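Local coordinates for protein manganese-containing pseudocatalase (Thermus thermophilus, PDB 2V8U) that probably breaks hydrogen peroxide down to water and oxygen, as manganese catalases do, at a centre of two manganese ions in each subunit, at residues I10-P15 with N171-E176; K91-G96 with E284-E289; L154-R159 with L208-I213. All coordinates share one frame; numbering follows the deposited sequence.

Interaction 1: residues I10-P15 with N171-E176. With SO4 (sulfate ion), chain L.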
loop_
_atom_site.group_PDB
_atom_site.type_symbol
_atom_site.label_atom_id
_atom_site.label_comp_id
_atom_site.label_asym_id
_atom_site.label_seq_id
_atom_site.Cartn_x
_atom_site.Cartn_y
_atom_site.Cartn_z
ATOM N N ILE A 10 12.201 -24.237 20.329
ATOM C CA ILE A 10 13.551 -24.771 20.586
ATOM C C ILE A 10 14.321 -23.714 21.325
ATOM O O ILE A 10 13.983 -22.503 21.204
ATOM C CB ILE A 10 14.432 -25.138 19.352
ATOM C CG1 ILE A 10 14.391 -24.034 18.280
ATOM C CG2 ILE A 10 14.038 -26.411 18.767
ATOM C CD1 ILE A 10 15.660 -24.042 17.444
ATOM N N GLU A 11 15.343 -24.109 22.048
ATOM C CA GLU A 11 16.267 -23.113 22.580
ATOM C C GLU A 11 17.081 -22.489 21.447
ATOM O O GLU A 11 17.321 -23.101 20.423
ATOM C CB GLU A 11 17.175 -23.560 23.644
ATOM C CG GLU A 11 18.314 -24.374 23.189
ATOM C CD GLU A 11 18.160 -25.763 22.912
ATOM O OE1 GLU A 11 19.177 -26.535 22.919
ATOM O OE2 GLU A 11 17.016 -26.229 22.756
ATOM N N LEU A 12 17.539 -21.272 21.669
ATOM C CA LEU A 12 18.413 -20.567 20.738
ATOM C C LEU A 12 19.714 -20.200 21.425
ATOM O O LEU A 12 19.712 -19.852 22.626
ATOM C CB LEU A 12 17.714 -19.297 20.288
ATOM C CG LEU A 12 16.482 -19.470 19.420
ATOM C CD1 LEU A 12 15.880 -18.094 19.134
ATOM C CD2 LEU A 12 16.822 -20.204 18.119
ATOM N N PRO A 13 20.836 -20.198 20.688
ATOM C CA PRO A 13 22.108 -19.714 21.220
ATOM C C PRO A 13 22.164 -18.196 21.264
ATOM O O PRO A 13 21.302 -17.505 20.708
ATOM C CB PRO A 13 23.135 -20.271 20.245
ATOM C CG PRO A 13 22.393 -20.235 18.927
ATOM C CD PRO A 13 20.963 -20.632 19.290
ATOM N N MET A 14 23.188 -17.659 21.923
ATOM C CA MET A 14 23.387 -16.207 22.073
ATOM C C MET A 14 24.363 -15.663 21.060
ATOM O O MET A 14 25.487 -16.121 21.043
ATOM C CB MET A 14 23.924 -15.923 23.484
ATOM C CG MET A 14 23.991 -14.407 23.769
ATOM S SD MET A 14 24.589 -13.841 25.318
ATOM C CE MET A 14 23.487 -14.695 26.440
ATOM N N PRO A 15 24.010 -14.643 20.216
ATOM C CA PRO A 15 25.010 -14.079 19.308
ATOM C C PRO A 15 26.153 -13.428 20.047
ATOM O O PRO A 15 25.971 -12.917 21.167
ATOM C CB PRO A 15 24.203 -13.024 18.540
ATOM C CG PRO A 15 22.816 -13.506 18.615
ATOM C CD PRO A 15 22.660 -14.122 19.953
ATOM N N ASN A 171 25.201 -16.540 11.307
ATOM C CA ASN A 171 25.016 -16.437 12.752
ATOM C C ASN A 171 24.384 -17.727 13.265
ATOM O O ASN A 171 23.307 -18.132 12.775
ATOM C CB ASN A 171 24.039 -15.275 13.064
ATOM C CG ASN A 171 24.373 -14.002 12.369
ATOM O OD1 ASN A 171 24.047 -13.881 11.169
ATOM N ND2 ASN A 171 25.023 -13.070 13.040
ATOM N N PRO A 172 24.940 -18.364 14.295
ATOM C CA PRO A 172 24.305 -19.581 14.821
ATOM C C PRO A 172 22.863 -19.427 15.239
ATOM O O PRO A 172 22.076 -20.358 15.090
ATOM C CB PRO A 172 25.199 -19.975 15.997
ATOM C CG PRO A 172 26.561 -19.515 15.528
ATOM C CD PRO A 172 26.302 -18.175 14.859
ATOM N N VAL A 173 22.462 -18.270 15.754
ATOM C CA VAL A 173 21.071 -18.135 16.179
ATOM C C VAL A 173 20.145 -18.295 14.972
ATOM O O VAL A 173 19.076 -18.918 15.052
ATOM C CB VAL A 173 20.800 -16.806 16.951
ATOM C CG1 VAL A 173 20.911 -15.580 16.099
ATOM C CG2 VAL A 173 19.474 -16.885 17.676
ATOM N N ALA A 174 20.510 -17.686 13.847
ATOM C CA ALA A 174 19.746 -17.813 12.614
ATOM C C ALA A 174 19.815 -19.211 12.065
ATOM O O ALA A 174 18.788 -19.745 11.603
ATOM C CB ALA A 174 20.206 -16.796 11.583
ATOM N N ARG A 175 21.001 -19.816 12.056
ATOM C CA ARG A 175 21.130 -21.147 11.493
ATOM C C ARG A 175 20.365 -22.200 12.281
ATOM O O ARG A 175 19.818 -23.121 11.688
ATOM C CB ARG A 175 22.554 -21.485 11.162
ATOM C CG ARG A 175 22.990 -20.655 9.988
ATOM C CD ARG A 175 24.169 -21.180 9.364
ATOM N NE ARG A 175 24.359 -20.648 8.028
ATOM C CZ ARG A 175 25.426 -20.877 7.281
ATOM N NH1 ARG A 175 26.400 -21.679 7.709
ATOM N NH2 ARG A 175 25.459 -20.354 6.037
ATOM N N GLU A 176 20.339 -22.073 13.602
ATOM C CA GLU A 176 19.586 -23.027 14.430
ATOM C C GLU A 176 18.092 -22.868 14.190
ATOM O O GLU A 176 17.364 -23.851 14.017
ATOM C CB GLU A 176 19.889 -22.938 15.916
ATOM C CG GLU A 176 21.274 -23.446 16.257
ATOM C CD GLU A 176 21.517 -24.924 15.983
ATOM O OE1 GLU A 176 20.571 -25.701 15.809
ATOM O OE2 GLU A 176 22.723 -25.272 15.960
HETATM S S SO4 L . 27.267 -14.370 15.870
HETATM O O1 SO4 L . 25.825 -14.237 15.632
HETATM O O2 SO4 L . 27.885 -13.056 15.996
HETATM O O3 SO4 L . 27.503 -15.117 17.092
HETATM O O4 SO4 L . 27.889 -15.099 14.765
#
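V173, on the first turn of helix 172-200, packs against the passing loop 10-15 and meets three of its residues with two methyl groups. CG1 sits between the backbone N and the carbonyl carbon (chi1 68°), which sends it to the ring of P15, 3.8 Å from V173 CG1 to P15 CG. V173 CG2 takes the place anti to the backbone N and reaches the other way along the loop, 3.6 Å from the carbonyl oxygen P13 O, and also touches L12 CB. The P13 ring packs onto the backbone at the start of the helix, with P13 CG 3.7 Å from V173 CA. It also meets the ring of P172, with P13 CG 4.1 Å from P172 CB. P13 CD continues to the aliphatic part of E176, 4.1 Å from E176 CG. In the conformer described, the E176 chain bends at chi2 and its carboxylate leads away from the loop to a salt bridge with K223. The contact is apolar almost throughout. At its far end a sulfate, probably from the crystallisation liquor, lies beside P15 and P172; N171 ND2 donates to sulfate O1 at 3.0 Å, and the backbone N of K16 binds the same ion. The loop thus runs from strand 7-8 toward helix 20-26 across the N-terminal turn of helix 172-200, with L12 also resting on A79 and T80 of helix 57-85, and I10 on Y224 of helix 219-226.

Interaction 2: residues K91-G96 with E284-E289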
loop_
_atom_site.group_PDB
_atom_site.type_symbol
_atom_site.label_atom_id
_atom_site.label_comp_id
_atom_site.label_asym_id
_atom_site.label_seq_id
_atom_site.Cartn_x
_atom_site.Cartn_y
_atom_site.Cartn_z
ATOM N N LYS A 91 21.342 -8.629 30.043
ATOM C CA LYS A 91 21.911 -7.643 31.002
ATOM C C LYS A 91 20.864 -6.604 31.339
ATOM O O LYS A 91 20.437 -5.872 30.442
ATOM C CB LYS A 91 23.118 -6.922 30.448
ATOM C CG LYS A 91 23.713 -5.821 31.282
ATOM C CD LYS A 91 24.845 -5.128 30.534
ATOM C CE LYS A 91 25.750 -4.291 31.388
ATOM N NZ LYS A 91 26.877 -5.167 31.767
ATOM N N ASP A 92 20.427 -6.562 32.605
ATOM C CA ASP A 92 19.252 -5.772 32.954
ATOM C C ASP A 92 19.531 -4.271 33.001
ATOM O O ASP A 92 18.574 -3.484 32.906
ATOM C CB ASP A 92 18.679 -6.199 34.321
ATOM C CG ASP A 92 18.047 -7.574 34.352
ATOM O OD1 ASP A 92 17.769 -8.115 33.254
ATOM O OD2 ASP A 92 17.788 -8.076 35.476
ATOM N N LEU A 93 20.777 -3.848 33.184
ATOM C CA LEU A 93 21.069 -2.428 33.346
ATOM C C LEU A 93 22.423 -2.084 32.793
ATOM O O LEU A 93 23.437 -2.649 33.235
ATOM C CB LEU A 93 21.008 -2.018 34.826
ATOM C CG LEU A 93 21.270 -0.571 35.129
ATOM C CD1 LEU A 93 20.250 0.333 34.468
ATOM C CD2 LEU A 93 21.313 -0.364 36.634
ATOM N N GLU A 94 22.455 -1.184 31.828
ATOM C CA GLU A 94 23.696 -0.545 31.411
ATOM C C GLU A 94 23.634 0.959 31.783
ATOM O O GLU A 94 22.660 1.657 31.523
ATOM C CB GLU A 94 24.052 -0.766 29.958
ATOM C CG GLU A 94 23.076 -0.153 29.031
ATOM C CD GLU A 94 23.526 -0.025 27.527
ATOM O OE1 GLU A 94 22.643 0.306 26.751
ATOM O OE2 GLU A 94 24.686 -0.299 27.175
ATOM N N GLU A 95 24.696 1.440 32.382
ATOM C CA GLU A 95 24.759 2.835 32.813
ATOM C C GLU A 95 25.767 3.599 31.931
ATOM O O GLU A 95 26.613 2.995 31.247
ATOM C CB GLU A 95 25.046 2.981 34.330
ATOM C CG GLU A 95 23.909 2.409 35.220
ATOM C CD GLU A 95 24.054 2.678 36.693
ATOM O OE1 GLU A 95 23.090 3.155 37.361
ATOM O OE2 GLU A 95 25.151 2.418 37.214
ATOM N N GLY A 96 25.621 4.898 31.904
ATOM C CA GLY A 96 26.596 5.770 31.267
ATOM C C GLY A 96 26.396 6.026 29.787
ATOM O O GLY A 96 27.228 6.739 29.196
ATOM N N GLU A 284 13.455 1.233 29.393
ATOM C CA GLU A 284 13.436 2.622 29.793
ATOM C C GLU A 284 14.839 3.160 29.578
ATOM O O GLU A 284 15.791 2.378 29.463
ATOM C CB GLU A 284 13.001 2.743 31.283
ATOM C CG GLU A 284 12.766 4.172 31.786
ATOM C CD GLU A 284 11.814 4.947 30.877
ATOM O OE1 GLU A 284 10.593 4.974 31.185
ATOM O OE2 GLU A 284 12.323 5.529 29.874
ATOM N N PHE A 285 15.016 4.487 29.534
ATOM C CA PHE A 285 16.360 5.037 29.451
ATOM C C PHE A 285 17.272 4.464 30.547
ATOM O O PHE A 285 18.342 3.943 30.258
ATOM C CB PHE A 285 16.328 6.572 29.491
ATOM C CG PHE A 285 17.683 7.204 29.369
ATOM C CD1 PHE A 285 18.595 6.861 28.394
ATOM C CD2 PHE A 285 18.064 8.160 30.298
ATOM C CE1 PHE A 285 19.849 7.462 28.311
ATOM C CE2 PHE A 285 19.333 8.772 30.185
ATOM C CZ PHE A 285 20.208 8.372 29.228
ATOM N N HIS A 286 16.819 4.581 31.798
ATOM C CA HIS A 286 17.479 3.945 32.933
ATOM C C HIS A 286 16.362 3.246 33.710
ATOM O O HIS A 286 15.552 3.930 34.322
ATOM C CB HIS A 286 18.173 4.948 33.813
ATOM C CG HIS A 286 18.962 4.330 34.913
ATOM N ND1 HIS A 286 18.400 3.565 35.917
ATOM C CD2 HIS A 286 20.291 4.340 35.109
ATOM C CE1 HIS A 286 19.387 3.183 36.726
ATOM N NE2 HIS A 286 20.542 3.643 36.265
ATOM N N PRO A 287 16.249 1.907 33.639
ATOM C CA PRO A 287 15.098 1.189 34.204
ATOM C C PRO A 287 15.188 0.906 35.687
ATOM O O PRO A 287 14.338 0.190 36.191
ATOM C CB PRO A 287 15.061 -0.092 33.377
ATOM C CG PRO A 287 16.498 -0.346 33.057
ATOM C CD PRO A 287 17.041 1.033 32.764
ATOM N N GLY A 288 16.169 1.450 36.404
ATOM C CA GLY A 288 16.309 1.107 37.812
ATOM C C GLY A 288 15.076 1.388 38.640
ATOM O O GLY A 288 14.668 0.563 39.478
ATOM N N GLU A 289 14.468 2.559 38.483
ATOM C CA GLU A 289 13.270 2.896 39.227
ATOM C C GLU A 289 12.132 1.956 38.884
ATOM O O GLU A 289 11.390 1.525 39.781
ATOM C CB GLU A 289 12.883 4.346 39.047
ATOM C CG GLU A 289 11.652 4.721 39.819
ATOM C CD GLU A 289 11.008 6.044 39.422
ATOM O OE1 GLU A 289 11.249 6.582 38.313
ATOM O OE2 GLU A 289 10.232 6.564 40.244
HETATM O O HOH W 1 21.548 4.817 31.009
#
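The backbones of 91-96 and 284-289 stay well apart, closest at L93 and P287, whose CA atoms are 7.0 Å from each other. Segment 91-96 is irregular throughout; 284-289 is loop up to P287, at the N-cap position of helix 288-299, and the gap is bridged by side chains from both segments. H286 holds the middle. With CG anti to its backbone N (chi1 -175°), the imidazole extends toward 91-96 and is gripped at both nitrogens. H286 NE2 donates to E95 OE1 over 2.8 Å in a nearly straight bond, 176° at the hydrogen; the oxygen lies in the ring plane and accepts through its anti lone pair, while the carboxylate is turned 51° against the imidazole. At the ring's other nitrogen, H286 ND1 accepts from G288 N at 3.1 Å, the donor tilted from the ring plane, which ties the histidine to the first residue of helix 288-299. These two bonds would fix the rotation of the ring; with ND1 accepting, it is probably in the neutral NE2-H form, which the carboxylate would polarise. L93 covers one face: its CD1 stands over the ring centre, 3.8 Å from the centroid, a CH-pi contact. The same methyl also touches the proline ring, 3.7 Å from L93 CD1 to P287 CD, and P287 CG lies 3.8 Å from D92 O. A water makes weak bonds to E94 O and F285 O. This surface contact lies away from the manganese site and joins the loop after helix 57-85 to the start of C-terminal helix 288-299, where Y291 binds D92 O and H276 packs against both L93 and P287.

Interaction 3: residues L154-R159 with L208-I213. With MN (manganese (II) ion), chain I; O (oxygen atom), chain D.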
loop_
_atom_site.group_PDB
_atom_site.type_symbol
_atom_site.label_atom_id
_atom_site.label_comp_id
_atom_site.label_asym_id
_atom_site.label_seq_id
_atom_site.Cartn_x
_atom_site.Cartn_y
_atom_site.Cartn_z
ATOM N N LEU A 154 2.638 -22.869 -0.515
ATOM C CA LEU A 154 3.079 -21.875 0.462
ATOM C C LEU A 154 4.246 -22.438 1.285
ATOM O O LEU A 154 5.237 -21.739 1.512
ATOM C CB LEU A 154 1.912 -21.509 1.350
ATOM C CG LEU A 154 2.178 -20.461 2.443
ATOM C CD1 LEU A 154 2.069 -19.065 1.625
ATOM C CD2 LEU A 154 0.999 -20.422 3.401
ATOM N N GLU A 155 4.137 -23.667 1.751
ATOM C CA GLU A 155 5.190 -24.247 2.556
ATOM C C GLU A 155 6.490 -24.413 1.768
ATOM O O GLU A 155 7.560 -24.182 2.337
ATOM C CB GLU A 155 4.759 -25.579 3.204
ATOM C CG GLU A 155 3.754 -25.406 4.317
ATOM C CD GLU A 155 4.303 -24.933 5.639
ATOM O OE1 GLU A 155 5.486 -25.032 5.932
ATOM O OE2 GLU A 155 3.472 -24.453 6.475
ATOM N N VAL A 156 6.443 -24.862 0.518
ATOM C CA VAL A 156 7.697 -25.029 -0.217
ATOM C C VAL A 156 8.281 -23.687 -0.681
ATOM O O VAL A 156 9.505 -23.556 -0.773
ATOM C CB VAL A 156 7.607 -26.068 -1.342
ATOM C CG1 VAL A 156 7.355 -27.442 -0.730
ATOM C CG2 VAL A 156 6.568 -25.763 -2.408
ATOM N N ALA A 157 7.425 -22.677 -0.933
ATOM C CA ALA A 157 7.945 -21.328 -1.198
ATOM C C ALA A 157 8.632 -20.775 0.073
ATOM O O ALA A 157 9.722 -20.213 0.019
ATOM C CB ALA A 157 6.816 -20.442 -1.668
ATOM N N ALA A 158 7.985 -20.945 1.217
ATOM C CA ALA A 158 8.570 -20.543 2.487
ATOM C C ALA A 158 9.891 -21.244 2.709
ATOM O O ALA A 158 10.875 -20.624 3.189
ATOM C CB ALA A 158 7.609 -20.797 3.649
ATOM N N ARG A 159 9.973 -22.538 2.409
ATOM C CA ARG A 159 11.204 -23.282 2.548
ATOM C C ARG A 159 12.311 -22.654 1.701
ATOM O O ARG A 159 13.463 -22.534 2.141
ATOM C CB ARG A 159 11.037 -24.741 2.127
ATOM C CG ARG A 159 12.257 -25.571 2.360
ATOM C CD ARG A 159 12.242 -26.873 1.659
ATOM N NE ARG A 159 13.393 -27.702 1.975
ATOM C CZ ARG A 159 14.153 -28.322 1.083
ATOM N NH1 ARG A 159 13.911 -28.256 -0.211
ATOM N NH2 ARG A 159 15.232 -28.976 1.512
ATOM N N LEU A 208 8.315 -33.777 -3.560
ATOM C CA LEU A 208 9.257 -33.250 -2.600
ATOM C C LEU A 208 10.617 -33.917 -2.760
ATOM O O LEU A 208 10.682 -35.101 -3.140
ATOM C CB LEU A 208 8.712 -33.496 -1.180
ATOM C CG LEU A 208 7.372 -32.806 -0.876
ATOM C CD1 LEU A 208 6.787 -33.276 0.447
ATOM C CD2 LEU A 208 7.510 -31.280 -0.904
ATOM N N PRO A 209 11.707 -33.244 -2.439
ATOM C CA PRO A 209 11.742 -31.859 -1.950
ATOM C C PRO A 209 11.705 -30.849 -3.103
ATOM O O PRO A 209 12.140 -31.135 -4.231
ATOM C CB PRO A 209 13.093 -31.812 -1.226
ATOM C CG PRO A 209 13.972 -32.722 -2.040
ATOM C CD PRO A 209 13.051 -33.845 -2.433
ATOM N N ILE A 210 11.242 -29.647 -2.757
ATOM C CA ILE A 210 11.308 -28.442 -3.580
ATOM C C ILE A 210 11.990 -27.367 -2.755
ATOM O O ILE A 210 11.526 -27.115 -1.626
ATOM C CB ILE A 210 9.922 -27.968 -4.016
ATOM C CG1 ILE A 210 9.230 -29.002 -4.876
ATOM C CG2 ILE A 210 10.019 -26.643 -4.746
ATOM C CD1 ILE A 210 7.735 -28.771 -5.028
ATOM N N PRO A 211 13.018 -26.681 -3.238
ATOM C CA PRO A 211 13.858 -27.076 -4.369
ATOM C C PRO A 211 14.439 -28.474 -4.172
ATOM O O PRO A 211 14.326 -29.059 -3.077
ATOM C CB PRO A 211 14.975 -26.022 -4.348
ATOM C CG PRO A 211 14.409 -24.856 -3.569
ATOM C CD PRO A 211 13.612 -25.539 -2.523
ATOM N N LYS A 212 15.096 -28.988 -5.203
ATOM C CA LYS A 212 15.617 -30.359 -5.178
ATOM C C LYS A 212 16.965 -30.386 -4.477
ATOM O O LYS A 212 18.058 -30.563 -5.057
ATOM C CB LYS A 212 15.591 -30.970 -6.589
ATOM C CG LYS A 212 15.760 -32.491 -6.603
ATOM C CD LYS A 212 14.630 -33.280 -5.970
ATOM C CE LYS A 212 13.339 -33.257 -6.754
ATOM N NZ LYS A 212 12.160 -33.656 -5.925
ATOM N N ILE A 213 16.883 -30.218 -3.169
ATOM C CA ILE A 213 17.990 -30.284 -2.218
ATOM C C ILE A 213 17.395 -30.872 -0.948
ATOM O O ILE A 213 16.282 -30.497 -0.560
ATOM C CB ILE A 213 18.639 -28.893 -1.969
ATOM C CG1 ILE A 213 19.849 -29.056 -1.058
ATOM C CG2 ILE A 213 17.630 -27.848 -1.480
ATOM C CD1 ILE A 213 20.671 -27.794 -0.853
HETATM MN MN MN I . 4.656 -24.217 8.289
HETATM O O O D . 5.457 -22.185 8.273
#
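L208 opens the loop side of the contact, placing CD2 against V156 of helix 144-166, 3.8 Å from V156 CG1. P209 follows through a cis peptide bond, and its CB lies 3.8 Å from R159 NH1. I210 meets the helix in two ways: its CB packs against V156 CB at 4.0 Å, and I210 O takes a hydrogen bond from R159 NH1 at 3.0 Å. The nitrogen stands well above the I210 carbonyl plane, although the oxygen itself lies within the plane of the guanidinium. A second cis peptide leads into P211, whose CD is 3.6 Å from R159 NH1 and whose O receives a weak bond from the same nitrogen. K212 turns away at the centre of an inverse gamma turn. That turn brings round the next carbonyl: I213 O accepts from R159 NH2 at 2.8 Å and, weakly, from NH1. R159 reaches all three carbonyls because its chain is stretched out from CG to NE; the oxygens lie around the guanidinium edge, and N215 OD1 takes a further bond from NH2. A cation is therefore held largely by backbone dipoles, which probably helps to hold the course of the loop with its two cis prolines. On the same helix, E155 binds manganese through OE2 at 2.2 Å and more distantly through OE1, with E70 and H188 among the other ligands. In the chain the loop follows helix 172-200 and precedes helix 219-226, and it packs on one flank of helix 144-166, where L146 of a neighbouring subunit touches V156 and I210.

Overall arrangement
From the N terminus, the loop after strand 7-8 is the first to find a distant partner: interaction 1 brings it to the start of helix 172-200, closing a loop of 155 residues, about half of them helical. Segment 91-96 and helix 144-166 both leave from within that loop. Interaction 3 then joins helix 144-166 to residues 208-213, and interaction 2 closes last, at the C-terminal helix. Interaction 1 crosses both others along the chain, whereas interaction 3 falls wholly within the span of interaction 2. Interactions 2 and 3 lie on opposite sides of the chain's centre, their centres about 45 Å apart; interactions 1 and 3 involve consecutive helices of the ferritin-like core.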